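Local coordinates for protein uncharacterized HTH-type transcriptional regulator yydK (Bacillus subtilis subsp. subtilis, PDB 3BWG) that probably binds DNA through a GntR-type winged helix-turn-helix domain and regulates transcription, with a UTRA domain that in relatives senses small effector molecules, at residues G183-E188 with L193-G198; Y124-V129 with E155-S160. All blocks are in the same frame, centred on the assembly; numbering follows the deposited sequence.

Contact 1 of 2, residues G183-E188 with L193-G198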
ATOM      1  N   GLY B 183      13.821   6.370 -10.641  1.00 41.54           N
ATOM      2  CA  GLY B 183      15.149   6.631 -11.128  1.00 40.97           C
ATOM      3  C   GLY B 183      15.243   6.345 -12.620  1.00 42.09           C
ATOM      4  O   GLY B 183      14.220   6.096 -13.281  1.00 40.61           O
ATOM      5  N   GLN B 184      16.472   6.431 -13.137  1.00 40.79           N
ATOM      6  CA  GLN B 184      16.794   6.075 -14.505  1.00 40.75           C
ATOM      7  C   GLN B 184      17.490   4.721 -14.500  1.00 42.48           C
ATOM      8  O   GLN B 184      18.331   4.438 -13.624  1.00 42.95           O
ATOM      9  CB  GLN B 184      17.681   7.145 -15.154  1.00 40.17           C
ATOM     10  CG  GLN B 184      16.972   8.444 -15.451  1.00 38.95           C
ATOM     11  CD  GLN B 184      17.865   9.476 -16.112  1.00 40.04           C
ATOM     12  OE1 GLN B 184      17.765   9.707 -17.308  1.00 41.29           O
ATOM     13  NE2 GLN B 184      18.738  10.095 -15.344  1.00 38.48           N
ATOM     14  N   LEU B 185      17.128   3.866 -15.460  1.00 42.98           N
ATOM     15  CA  LEU B 185      17.834   2.608 -15.649  1.00 43.70           C
ATOM     16  C   LEU B 185      19.298   2.818 -16.009  1.00 45.06           C
ATOM     17  O   LEU B 185      19.641   3.700 -16.782  1.00 46.74           O
ATOM     18  CB  LEU B 185      17.188   1.779 -16.746  1.00 42.28           C
ATOM     19  CG  LEU B 185      15.785   1.246 -16.548  1.00 41.30           C
ATOM     20  CD1 LEU B 185      15.232   0.915 -17.914  1.00 42.23           C
ATOM     21  CD2 LEU B 185      15.795   0.024 -15.636  1.00 40.82           C
ATOM     22  N   ASN B 186      20.157   1.994 -15.436  1.00 46.00           N
ATOM     23  CA  ASN B 186      21.546   1.994 -15.800  1.00 46.58           C
ATOM     24  C   ASN B 186      21.759   0.897 -16.822  1.00 47.19           C
ATOM     25  O   ASN B 186      20.811   0.164 -17.136  1.00 46.97           O
ATOM     26  CB  ASN B 186      22.415   1.819 -14.552  1.00 46.94           C
ATOM     27  CG  ASN B 186      22.399   0.417 -14.014  1.00 46.98           C
ATOM     28  OD1 ASN B 186      22.034  -0.521 -14.704  1.00 47.40           O
ATOM     29  ND2 ASN B 186      22.808   0.263 -12.766  1.00 48.05           N
ATOM     30  N   GLU B 187      22.992   0.755 -17.311  1.00 49.49           N
ATOM     31  CA  GLU B 187      23.292  -0.146 -18.445  1.00 51.68           C
ATOM     32  C   GLU B 187      22.956  -1.580 -18.120  1.00 50.30           C
ATOM     33  O   GLU B 187      22.363  -2.283 -18.932  1.00 49.44           O
ATOM     34  CB  GLU B 187      24.774  -0.079 -18.910  1.00 54.03           C
ATOM     35  CG  GLU B 187      25.290   1.286 -19.262  1.00 57.09           C
ATOM     36  CD  GLU B 187      24.769   1.808 -20.590  1.00 59.46           C
ATOM     37  OE1 GLU B 187      24.380   0.982 -21.456  1.00 60.69           O
ATOM     38  OE2 GLU B 187      24.768   3.052 -20.775  1.00 60.18           O
ATOM     39  N   GLU B 188      23.363  -2.010 -16.937  1.00 50.32           N
ATOM     40  CA  GLU B 188      23.125  -3.375 -16.532  1.00 52.22           C
ATOM     41  C   GLU B 188      21.618  -3.664 -16.372  1.00 51.51           C
ATOM     42  O   GLU B 188      21.120  -4.672 -16.888  1.00 50.60           O
ATOM     43  CB  GLU B 188      23.887  -3.685 -15.252  1.00 54.62           C
ATOM     44  CG  GLU B 188      23.999  -5.174 -14.984  1.00 57.79           C
ATOM     45  CD  GLU B 188      24.314  -5.493 -13.538  1.00 59.61           C
ATOM     46  OE1 GLU B 188      24.589  -6.693 -13.241  1.00 60.72           O
ATOM     47  OE2 GLU B 188      24.283  -4.547 -12.704  1.00 60.60           O
ATOM     48  N   LEU B 193      16.525  -5.873 -18.669  1.00 42.58           N
ATOM     49  CA  LEU B 193      15.122  -5.566 -19.009  1.00 41.59           C
ATOM     50  C   LEU B 193      14.840  -5.461 -20.486  1.00 40.88           C
ATOM     51  O   LEU B 193      13.675  -5.473 -20.889  1.00 41.39           O
ATOM     52  CB  LEU B 193      14.583  -4.349 -18.234  1.00 40.15           C
ATOM     53  CG  LEU B 193      14.595  -4.547 -16.706  1.00 41.41           C
ATOM     54  CD1 LEU B 193      14.085  -3.287 -15.985  1.00 40.50           C
ATOM     55  CD2 LEU B 193      13.814  -5.781 -16.217  1.00 40.47           C
ATOM     56  N   GLY B 194      15.894  -5.402 -21.305  1.00 40.86           N
ATOM     57  CA  GLY B 194      15.741  -5.156 -22.751  1.00 40.08           C
ATOM     58  C   GLY B 194      15.238  -3.760 -23.091  1.00 39.19           C
ATOM     59  O   GLY B 194      14.545  -3.579 -24.083  1.00 38.17           O
ATOM     60  N   LEU B 195      15.569  -2.778 -22.256  1.00 38.56           N
ATOM     61  CA  LEU B 195      15.172  -1.383 -22.490  1.00 41.07           C
ATOM     62  C   LEU B 195      16.448  -0.567 -22.681  1.00 43.06           C
ATOM     63  O   LEU B 195      17.529  -1.133 -22.647  1.00 44.98           O
ATOM     64  CB  LEU B 195      14.362  -0.825 -21.318  1.00 40.54           C
ATOM     65  CG  LEU B 195      13.070  -1.576 -20.966  1.00 40.42           C
ATOM     66  CD1 LEU B 195      12.538  -1.113 -19.612  1.00 39.19           C
ATOM     67  CD2 LEU B 195      12.065  -1.401 -22.103  1.00 41.39           C
ATOM     68  N   GLU B 196      16.332   0.742 -22.871  1.00 44.73           N
ATOM     69  CA  GLU B 196      17.510   1.616 -23.014  1.00 46.33           C
ATOM     70  C   GLU B 196      17.907   2.223 -21.658  1.00 46.25           C
ATOM     71  O   GLU B 196      17.041   2.518 -20.840  1.00 45.94           O
ATOM     72  CB  GLU B 196      17.206   2.736 -23.991  1.00 47.73           C
ATOM     73  CG  GLU B 196      16.546   2.255 -25.271  1.00 52.25           C
ATOM     74  CD  GLU B 196      15.764   3.341 -25.998  1.00 54.23           C
ATOM     75  OE1 GLU B 196      14.713   2.996 -26.580  1.00 54.72           O
ATOM     76  OE2 GLU B 196      16.189   4.527 -26.005  1.00 56.30           O
ATOM     77  N   ALA B 197      19.207   2.416 -21.431  1.00 45.70           N
ATOM     78  CA  ALA B 197      19.698   3.082 -20.219  1.00 45.90           C
ATOM     79  C   ALA B 197      19.170   4.515 -20.168  1.00 45.22           C
ATOM     80  O   ALA B 197      19.000   5.160 -21.198  1.00 45.55           O
ATOM     81  CB  ALA B 197      21.237   3.054 -20.151  1.00 44.61           C
ATOM     82  N   GLY B 198      18.878   5.001 -18.969  1.00 45.21           N
ATOM     83  CA  GLY B 198      18.368   6.356 -18.834  1.00 45.06           C
ATOM     84  C   GLY B 198      16.859   6.428 -18.827  1.00 44.77           C
ATOM     85  O   GLY B 198      16.283   7.404 -18.358  1.00 45.82           O
TER
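Leu185 reaches the 193-198 loop with both methyls of its branched end, and the two divide the work. CD2 meets Leu193 CD1 at 3.7 Å, the two side chains crossing at about a right angle, while CD1 lies 3.8 Å from Leu195 CD1 and approaches that chain at a slant. Leu185 and Leu193 are buried, and with Leu195 they form the tightly packed half of the contact. A chi1 of -65° places Leu185 CG beside the backbone N, and from there CD1 and CD2 face the two loop leucines. Leu195 continues outward onto Tyr225 and Glu226.

One backbone bond accompanies this packing: Gly198 N donates to Leu185 O at 2.7 Å, with an N-H...O angle of 164°. Gly198 has a positive phi, and a CB there would be jammed against the carbonyl oxygen of Ala197. The aliphatic part of Gln184 lies along Gly198, its CG 3.2 Å from Gly198 O, and Gln184 also packs on Pro200 of the second subunit. Further backbone bonds, Leu185 with Leu199 and Gly183 with Lys201, carry the pairing into strand 200-210.

The outer side is thinner. Ala197 packs along the Leu185-Asn186 backbone, its CA 3.5 Å from Leu185 O, yet remains exposed. Its CB touches Glu187 OE2 at 3.6 Å, a contact made possible by a bend at chi2 (-74°). Asn186 turns from the loop and spends OD1 as N-cap, accepting from Glu189 N. Gly194, with positive phi, ends the helix in a Schellman motif and turns the chain into the loop.

The chemistry is thus divided: apolar methyls and one straight backbone bond hold the inner side of this strand-helix-strand connection, whereas the Glu187 carboxylate adds little more than a van der Waals touch at the solvent boundary.

Contact 2 of 2, residues Y124-V129 with E155-S160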
ATOM      1  N   TYR B 124      21.589 -16.645   1.702  1.00 38.30           N
ATOM      2  CA  TYR B 124      21.379 -17.030   0.297  1.00 39.16           C
ATOM      3  C   TYR B 124      21.225 -15.795  -0.556  1.00 40.25           C
ATOM      4  O   TYR B 124      20.426 -14.918  -0.223  1.00 39.72           O
ATOM      5  CB  TYR B 124      20.114 -17.841   0.101  1.00 39.68           C
ATOM      6  CG  TYR B 124      20.339 -19.279   0.329  1.00 39.80           C
ATOM      7  CD1 TYR B 124      19.911 -19.892   1.511  1.00 39.46           C
ATOM      8  CD2 TYR B 124      21.041 -20.021  -0.598  1.00 38.38           C
ATOM      9  CE1 TYR B 124      20.141 -21.235   1.730  1.00 39.42           C
ATOM     10  CE2 TYR B 124      21.309 -21.374  -0.385  1.00 39.14           C
ATOM     11  CZ  TYR B 124      20.851 -21.975   0.762  1.00 40.02           C
ATOM     12  OH  TYR B 124      21.117 -23.308   0.956  1.00 40.94           O
ATOM     13  N   TYR B 125      21.955 -15.737  -1.672  1.00 39.49           N
ATOM     14  CA  TYR B 125      21.853 -14.590  -2.554  1.00 40.90           C
ATOM     15  C   TYR B 125      21.188 -14.998  -3.834  1.00 41.40           C
ATOM     16  O   TYR B 125      21.596 -15.970  -4.450  1.00 40.92           O
ATOM     17  CB  TYR B 125      23.251 -14.040  -2.859  1.00 40.54           C
ATOM     18  CG  TYR B 125      23.309 -13.020  -3.972  1.00 41.15           C
ATOM     19  CD1 TYR B 125      22.946 -11.693  -3.729  1.00 41.52           C
ATOM     20  CD2 TYR B 125      23.760 -13.364  -5.264  1.00 41.23           C
ATOM     21  CE1 TYR B 125      22.991 -10.759  -4.720  1.00 41.58           C
ATOM     22  CE2 TYR B 125      23.830 -12.405  -6.275  1.00 40.73           C
ATOM     23  CZ  TYR B 125      23.426 -11.105  -5.984  1.00 41.21           C
ATOM     24  OH  TYR B 125      23.468 -10.094  -6.916  1.00 40.70           O
ATOM     25  N   VAL B 126      20.181 -14.246  -4.261  1.00 41.15           N
ATOM     26  CA  VAL B 126      19.580 -14.545  -5.553  1.00 41.57           C
ATOM     27  C   VAL B 126      19.518 -13.359  -6.500  1.00 41.56           C
ATOM     28  O   VAL B 126      19.271 -12.221  -6.083  1.00 41.84           O
ATOM     29  CB  VAL B 126      18.260 -15.433  -5.473  1.00 43.51           C
ATOM     30  CG1 VAL B 126      17.930 -15.864  -4.068  1.00 41.55           C
ATOM     31  CG2 VAL B 126      17.078 -14.875  -6.283  1.00 43.16           C
ATOM     32  N   LYS B 127      19.871 -13.610  -7.752  1.00 38.94           N
ATOM     33  CA  LYS B 127      19.833 -12.594  -8.769  1.00 38.78           C
ATOM     34  C   LYS B 127      18.987 -13.210  -9.898  1.00 39.10           C
ATOM     35  O   LYS B 127      19.308 -14.311 -10.385  1.00 37.52           O
ATOM     36  CB  LYS B 127      21.248 -12.269  -9.244  1.00 38.34           C
ATOM     37  CG  LYS B 127      21.274 -11.161 -10.302  1.00 41.60           C
ATOM     38  CD  LYS B 127      22.608 -11.029 -11.062  1.00 42.50           C
ATOM     39  CE  LYS B 127      23.608 -10.215 -10.241  1.00 44.48           C
ATOM     40  NZ  LYS B 127      24.879 -10.085 -11.045  1.00 46.38           N
ATOM     41  N   ARG B 128      17.891 -12.543 -10.275  1.00 37.07           N
ATOM     42  CA  ARG B 128      17.009 -13.101 -11.286  1.00 37.67           C
ATOM     43  C   ARG B 128      16.248 -12.037 -12.075  1.00 38.16           C
ATOM     44  O   ARG B 128      15.978 -10.915 -11.589  1.00 37.51           O
ATOM     45  CB  ARG B 128      16.071 -14.168 -10.678  1.00 39.54           C
ATOM     46  CG  ARG B 128      14.906 -13.664  -9.854  1.00 39.55           C
ATOM     47  CD  ARG B 128      14.179 -14.786  -9.142  1.00 40.07           C
ATOM     48  NE  ARG B 128      13.276 -14.190  -8.157  1.00 41.76           N
ATOM     49  CZ  ARG B 128      12.216 -14.777  -7.614  1.00 42.67           C
ATOM     50  NH1 ARG B 128      11.890 -16.024  -7.936  1.00 41.92           N
ATOM     51  NH2 ARG B 128      11.485 -14.096  -6.742  1.00 43.16           N
ATOM     52  N   VAL B 129      15.961 -12.371 -13.318  1.00 37.15           N
ATOM     53  CA  VAL B 129      15.094 -11.549 -14.134  1.00 38.56           C
ATOM     54  C   VAL B 129      13.796 -12.298 -14.149  1.00 38.82           C
ATOM     55  O   VAL B 129      13.768 -13.544 -14.285  1.00 40.24           O
ATOM     56  CB  VAL B 129      15.647 -11.339 -15.574  1.00 38.62           C
ATOM     57  CG1 VAL B 129      14.701 -10.444 -16.457  1.00 38.27           C
ATOM     58  CG2 VAL B 129      17.065 -10.743 -15.512  1.00 39.97           C
ATOM     59  N   GLU B 155      15.224 -24.712  -8.535  1.00 39.71           N
ATOM     60  CA  GLU B 155      13.787 -24.889  -8.756  1.00 40.86           C
ATOM     61  C   GLU B 155      12.907 -23.927  -7.930  1.00 40.71           C
ATOM     62  O   GLU B 155      11.994 -23.289  -8.461  1.00 38.86           O
ATOM     63  CB  GLU B 155      13.373 -26.345  -8.544  1.00 40.49           C
ATOM     64  CG  GLU B 155      11.866 -26.553  -8.608  1.00 42.81           C
ATOM     65  CD  GLU B 155      11.441 -28.004  -8.641  1.00 42.98           C
ATOM     66  OE1 GLU B 155      12.297 -28.917  -8.637  1.00 43.39           O
ATOM     67  OE2 GLU B 155      10.224 -28.238  -8.700  1.00 44.57           O
ATOM     68  N   ILE B 156      13.186 -23.825  -6.634  1.00 40.49           N
ATOM     69  CA  ILE B 156      12.426 -22.931  -5.760  1.00 41.07           C
ATOM     70  C   ILE B 156      12.503 -21.478  -6.271  1.00 41.52           C
ATOM     71  O   ILE B 156      11.490 -20.795  -6.397  1.00 42.07           O
ATOM     72  CB  ILE B 156      12.943 -23.029  -4.295  1.00 40.63           C
ATOM     73  CG1 ILE B 156      12.621 -24.409  -3.702  1.00 39.85           C
ATOM     74  CG2 ILE B 156      12.365 -21.926  -3.446  1.00 41.09           C
ATOM     75  CD1 ILE B 156      13.535 -24.819  -2.534  1.00 39.25           C
ATOM     76  N   VAL B 157      13.725 -21.033  -6.550  1.00 41.42           N
ATOM     77  CA  VAL B 157      14.060 -19.660  -6.941  1.00 41.46           C
ATOM     78  C   VAL B 157      13.621 -19.286  -8.391  1.00 43.36           C
ATOM     79  O   VAL B 157      13.501 -18.119  -8.724  1.00 43.41           O
ATOM     80  CB  VAL B 157      15.566 -19.467  -6.718  1.00 42.05           C
ATOM     81  CG1 VAL B 157      16.075 -18.403  -7.540  1.00 44.12           C
ATOM     82  CG2 VAL B 157      15.878 -19.228  -5.191  1.00 40.51           C
ATOM     83  N   SER B 158      13.347 -20.265  -9.242  1.00 43.18           N
ATOM     84  CA  SER B 158      12.658 -19.946 -10.494  1.00 44.87           C
ATOM     85  C   SER B 158      11.139 -19.946 -10.366  1.00 46.05           C
ATOM     86  O   SER B 158      10.449 -19.600 -11.308  1.00 46.91           O
ATOM     87  CB  SER B 158      13.112 -20.797 -11.663  1.00 43.79           C
ATOM     88  OG  SER B 158      13.383 -22.075 -11.263  1.00 44.18           O
ATOM     89  N   HIS B 159      10.621 -20.296  -9.193  1.00 46.65           N
ATOM     90  CA  HIS B 159       9.184 -20.184  -8.954  1.00 47.73           C
ATOM     91  C   HIS B 159       8.836 -19.184  -7.840  1.00 47.78           C
ATOM     92  O   HIS B 159       9.384 -18.084  -7.813  1.00 47.82           O
ATOM     93  CB  HIS B 159       8.592 -21.579  -8.766  1.00 48.80           C
ATOM     94  CG  HIS B 159       8.775 -22.441  -9.972  1.00 50.75           C
ATOM     95  ND1 HIS B 159       9.755 -23.409 -10.061  1.00 51.47           N
ATOM     96  CD2 HIS B 159       8.142 -22.435 -11.176  1.00 51.02           C
ATOM     97  CE1 HIS B 159       9.695 -23.984 -11.251  1.00 51.59           C
ATOM     98  NE2 HIS B 159       8.732 -23.406 -11.948  1.00 50.24           N
ATOM     99  N   SER B 160       7.951 -19.564  -6.923  1.00 47.98           N
ATOM    100  CA  SER B 160       7.609 -18.730  -5.769  1.00 46.70           C
ATOM    101  C   SER B 160       8.417 -19.113  -4.539  1.00 45.01           C
ATOM    102  O   SER B 160       8.191 -20.155  -3.898  1.00 45.74           O
ATOM    103  CB  SER B 160       6.113 -18.790  -5.461  1.00 48.41           C
ATOM    104  OG  SER B 160       5.811 -17.816  -4.477  1.00 51.79           O
TER
HETATM  105  O   HOH W   1       9.241 -15.505  -5.531  1.00 44.11           O
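Arg128 projects from strand 123-132 and grips the carbonyls at the end of helix 154-157, joining the antiparallel sheet of the UTRA domain to a short helix lying against it. A single nitrogen, NH1, makes both direct bonds. It donates to Val157 O at 2.8 Å, from above the carbonyl plane and off the lone pairs, and to His159 O at 3.2 Å, where the acceptor lies in the guanidinium plane. Each oxygen takes its own N-H; they lie closer together in angle than the two hydrogens, so both bonds are bent (141° and 145°). Beside this polar grip the two valines lie antiparallel, Val126 CG2 on Val157 CG1 at 3.9 Å and Val126 CG1 on Val157 CG2 at 4.1 Å.

The second shell explains how the guanidinium is held. Arg128 CG sits between the backbone N and carbonyl carbon (chi1 76°), and from there the chain runs extended to NE, which forms a salt bridge with Glu140 on the adjoining strand 135-145. With NE held on the sheet and NH1 on the helix end, rotation of the group is restricted. The carboxylate probably also offsets the like charge of Arg130, which comes close to NH2. Val157 continues the apolar patch onto Val99, and Val126 is flanked by Ser142 and Tyr144.

On the other segment, His159 ND1 donates to Glu155 O at 2.8 Å. That bond ties His159, one of the two residues whose carbonyls accept from NH1, back to the last turn of the helix. Ser160 begins the next helix as its N-cap, through a weak bond to His163 N. The remaining amino group of the arginine is hydrated: a water accepts from Arg128 NH2 at 2.9 Å and donates weakly to His159 O, 3.4 Å away.

In the fold
From the N terminus, the chain passes the winged-helix domain and enters the UTRA domain, where contact 2 opens on strand 123-132. It closes across a 25-residue excursion that includes the whole of strand 135-145, and ties the sheet to helix 154-157. Contact 1 opens only later, at the end of strand 173-184, and closes over four helical residues just before strand 200-210. The two therefore neither nest nor cross but follow in series, with centres about 22 Å apart, and both reach the same six-stranded sheet. Helix 187-193 connects them: Glu188, within contact 1, packs beside Lys127 of contact 2, and the side chains of Lys127 and Val129 touch Tyr192 on the same helix.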